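PDB 3LFK: MarR Like Protein, TVG0766549 from Thermoplasma volcanium, which is of unknown function, though once reported as a mechanosensitive channel, and probably acts as a MarR-like transcriptional regulator with a winged helix-turn-helix fold. Local coordinates for residues S40-L45 and I90-E95. Sequence-based numbering, arbitrary orientation.
Sequences SLLLFL and IVLTSE
Leu-92 pushes its CD2 methyl between Leu-42 and Leu-45, which lie one turn apart on the same face of helix 36-47, in the buried core of a winged helix-turn-helix domain. Strand 87-92, the central strand of the three-stranded wing sheet, runs almost perpendicular to the helix (94° between the two axes), leaving room for a layer of branched aliphatic side chains. No hydrogen bond crosses this interface; backbone bonds to Gly-50, just before strand 51-53, to Ile-52 within it and to Leu-80 of strand 79-84 tie the strand into its sheet. Ile-90 and Leu-92 set their CB atoms toward the helix, Val-91 away from it; Ile-90 then turns its CG1 arm off and leaves CG2, which beta-branching holds close to the backbone, to meet Leu-45. Leu-42 reaches across because its CG lies anti to the backbone N (chi1 -176°), which brings CD1 to 3.6 Å from Leu-92 CD2; Val-99 and Ala-100 of helix 94-116 also touch this leucine. Beyond Leu-92, Thr-93 is the N-cap of that long helix, its OG1 accepting from Gly-96 N, a role suited to a short hydroxyl side chain. Leucine's two-methyl fork lets Leu-45 serve both strand residues. Its CB sits 3.8 Å from Leu-92 CD2, which CD1 also meets, while CD2 lies 4.2 Å from the CG2 branch of Ile-90.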
ATOM      1  N   SER A  40      -0.249  -4.611  -5.265  1.00 17.81           N
ATOM      2  CA  SER A  40      -1.059  -4.003  -6.327  1.00 17.70           C
ATOM      3  C   SER A  40      -2.179  -3.119  -5.760  1.00 20.74           C
ATOM      4  O   SER A  40      -2.393  -1.978  -6.208  1.00 18.81           O
ATOM      5  CB  SER A  40      -1.669  -5.117  -7.186  1.00 20.90           C
ATOM      6  OG  SER A  40      -0.641  -5.785  -7.888  1.00 36.15           O
ATOM      7  N   LEU A  41      -2.904  -3.622  -4.758  1.00 17.36           N
ATOM      8  CA  LEU A  41      -3.973  -2.832  -4.189  1.00 16.41           C
ATOM      9  C   LEU A  41      -3.453  -1.575  -3.469  1.00 16.37           C
ATOM     10  O   LEU A  41      -4.036  -0.517  -3.564  1.00 17.15           O
ATOM     11  CB  LEU A  41      -4.808  -3.670  -3.217  1.00 15.68           C
ATOM     12  CG  LEU A  41      -5.955  -2.853  -2.608  1.00 16.91           C
ATOM     13  CD1 LEU A  41      -6.909  -2.304  -3.691  1.00 20.40           C
ATOM     14  CD2 LEU A  41      -6.727  -3.740  -1.640  1.00 19.57           C
ATOM     15  N   LEU A  42      -2.367  -1.718  -2.717  1.00 14.37           N
ATOM     16  CA  LEU A  42      -1.796  -0.575  -2.015  1.00 14.06           C
ATOM     17  C   LEU A  42      -1.411   0.538  -3.001  1.00 17.48           C
ATOM     18  O   LEU A  42      -1.657   1.718  -2.748  1.00 18.10           O
ATOM     19  CB  LEU A  42      -0.565  -1.036  -1.208  1.00 15.58           C
ATOM     20  CG  LEU A  42       0.098   0.029  -0.335  1.00 17.59           C
ATOM     21  CD1 LEU A  42      -0.795   0.341   0.836  1.00 22.05           C
ATOM     22  CD2 LEU A  42       1.456  -0.483   0.160  1.00 23.62           C
ATOM     23  N   LEU A  43      -0.786   0.152  -4.112  1.00 18.93           N
ATOM     24  CA  LEU A  43      -0.375   1.135  -5.112  1.00 19.99           C
ATOM     25  C   LEU A  43      -1.600   1.714  -5.823  1.00 17.74           C
ATOM     26  O   LEU A  43      -1.597   2.881  -6.220  1.00 21.46           O
ATOM     27  CB  LEU A  43       0.592   0.499  -6.133  1.00 19.42           C
ATOM     28  CG  LEU A  43       1.917   0.028  -5.531  1.00 23.60           C
ATOM     29  CD1 LEU A  43       2.838  -0.483  -6.637  1.00 26.58           C
ATOM     30  CD2 LEU A  43       2.570   1.150  -4.774  1.00 26.30           C
ATOM     31  N   PHE A  44      -2.644   0.914  -5.977  1.00 19.11           N
ATOM     32  CA  PHE A  44      -3.862   1.418  -6.608  1.00 19.20           C
ATOM     33  C   PHE A  44      -4.410   2.531  -5.704  1.00 20.38           C
ATOM     34  O   PHE A  44      -4.787   3.604  -6.163  1.00 21.75           O
ATOM     35  CB  PHE A  44      -4.876   0.281  -6.754  1.00 20.21           C
ATOM     36  CG  PHE A  44      -6.234   0.727  -7.228  1.00 22.62           C
ATOM     37  CD1 PHE A  44      -6.518   0.823  -8.589  1.00 25.01           C
ATOM     38  CD2 PHE A  44      -7.230   1.052  -6.310  1.00 20.93           C
ATOM     39  CE1 PHE A  44      -7.781   1.240  -9.017  1.00 21.25           C
ATOM     40  CE2 PHE A  44      -8.493   1.465  -6.726  1.00 20.80           C
ATOM     41  CZ  PHE A  44      -8.767   1.561  -8.085  1.00 23.92           C
ATOM     42  N   LEU A  45      -4.453   2.293  -4.398  1.00 17.35           N
ATOM     43  CA  LEU A  45      -4.952   3.294  -3.481  1.00 16.55           C
ATOM     44  C   LEU A  45      -4.080   4.554  -3.512  1.00 18.03           C
ATOM     45  O   LEU A  45      -4.600   5.673  -3.480  1.00 20.93           O
ATOM     46  CB  LEU A  45      -5.008   2.719  -2.047  1.00 18.45           C
ATOM     47  CG  LEU A  45      -6.026   1.572  -1.887  1.00 20.24           C
ATOM     48  CD1 LEU A  45      -5.824   0.887  -0.514  1.00 20.42           C
ATOM     49  CD2 LEU A  45      -7.445   2.112  -1.978  1.00 23.83           C
ATOM     50  N   ILE A  90     -12.289   4.372   1.585  1.00 21.68           N
ATOM     51  CA  ILE A  90     -11.073   3.675   2.029  1.00 19.85           C
ATOM     52  C   ILE A  90      -9.907   4.657   1.921  1.00 19.72           C
ATOM     53  O   ILE A  90      -9.731   5.307   0.888  1.00 21.76           O
ATOM     54  CB  ILE A  90     -10.780   2.443   1.156  1.00 22.61           C
ATOM     55  CG1 ILE A  90     -11.980   1.492   1.161  1.00 24.53           C
ATOM     56  CG2 ILE A  90      -9.486   1.775   1.622  1.00 23.15           C
ATOM     57  CD1 ILE A  90     -12.509   1.125   2.561  1.00 25.34           C
ATOM     58  N   VAL A  91      -9.111   4.788   2.987  1.00 18.28           N
ATOM     59  CA  VAL A  91      -7.996   5.733   2.982  1.00 20.72           C
ATOM     60  C   VAL A  91      -6.715   5.092   3.480  1.00 21.34           C
ATOM     61  O   VAL A  91      -6.755   4.201   4.347  1.00 20.36           O
ATOM     62  CB  VAL A  91      -8.265   6.969   3.898  1.00 26.49           C
ATOM     63  CG1 VAL A  91      -9.662   7.532   3.643  1.00 33.99           C
ATOM     64  CG2 VAL A  91      -8.122   6.583   5.329  1.00 32.75           C
ATOM     65  N   LEU A  92      -5.585   5.500   2.914  1.00 20.49           N
ATOM     66  CA  LEU A  92      -4.309   4.973   3.376  1.00 17.47           C
ATOM     67  C   LEU A  92      -3.957   5.691   4.671  1.00 20.06           C
ATOM     68  O   LEU A  92      -4.293   6.867   4.860  1.00 20.68           O
ATOM     69  CB  LEU A  92      -3.178   5.242   2.362  1.00 18.56           C
ATOM     70  CG  LEU A  92      -3.265   4.500   1.035  1.00 21.55           C
ATOM     71  CD1 LEU A  92      -2.134   4.929   0.139  1.00 23.88           C
ATOM     72  CD2 LEU A  92      -3.204   2.991   1.266  1.00 24.47           C
ATOM     73  N   THR A  93      -3.328   4.971   5.587  1.00 18.38           N
ATOM     74  CA  THR A  93      -2.845   5.621   6.812  1.00 18.25           C
ATOM     75  C   THR A  93      -1.511   6.267   6.428  1.00 18.86           C
ATOM     76  O   THR A  93      -0.991   6.032   5.343  1.00 20.71           O
ATOM     77  CB  THR A  93      -2.538   4.598   7.892  1.00 16.57           C
ATOM     78  OG1 THR A  93      -1.572   3.673   7.379  1.00 19.61           O
ATOM     79  CG2 THR A  93      -3.793   3.816   8.288  1.00 19.58           C
ATOM     80  N   SER A  94      -0.934   7.065   7.322  1.00 19.95           N
ATOM     81  CA  SER A  94       0.356   7.669   7.021  1.00 19.99           C
ATOM     82  C   SER A  94       1.395   6.575   6.768  1.00 22.57           C
ATOM     83  O   SER A  94       2.278   6.746   5.931  1.00 22.51           O
ATOM     84  CB  SER A  94       0.812   8.554   8.175  1.00 23.76           C
ATOM     85  OG  SER A  94      -0.094   9.625   8.342  1.00 28.66           O
ATOM     86  N   GLU A  95       1.282   5.452   7.478  1.00 19.50           N
ATOM     87  CA  GLU A  95       2.225   4.347   7.303  1.00 20.30           C
ATOM     88  C   GLU A  95       2.007   3.659   5.944  1.00 18.30           C
ATOM     89  O   GLU A  95       2.954   3.238   5.285  1.00 19.36           O
ATOM     90  CB  GLU A  95       2.097   3.345   8.453  1.00 21.75           C
ATOM     91  CG  GLU A  95       2.567   3.901   9.815  1.00 27.75           C
ATOM     92  CD  GLU A  95       1.733   5.080  10.301  1.00 25.82           C
ATOM     93  OE1 GLU A  95       0.490   5.009  10.226  1.00 22.73           O
ATOM     94  OE2 GLU A  95       2.314   6.090  10.771  1.00 28.08           O
TER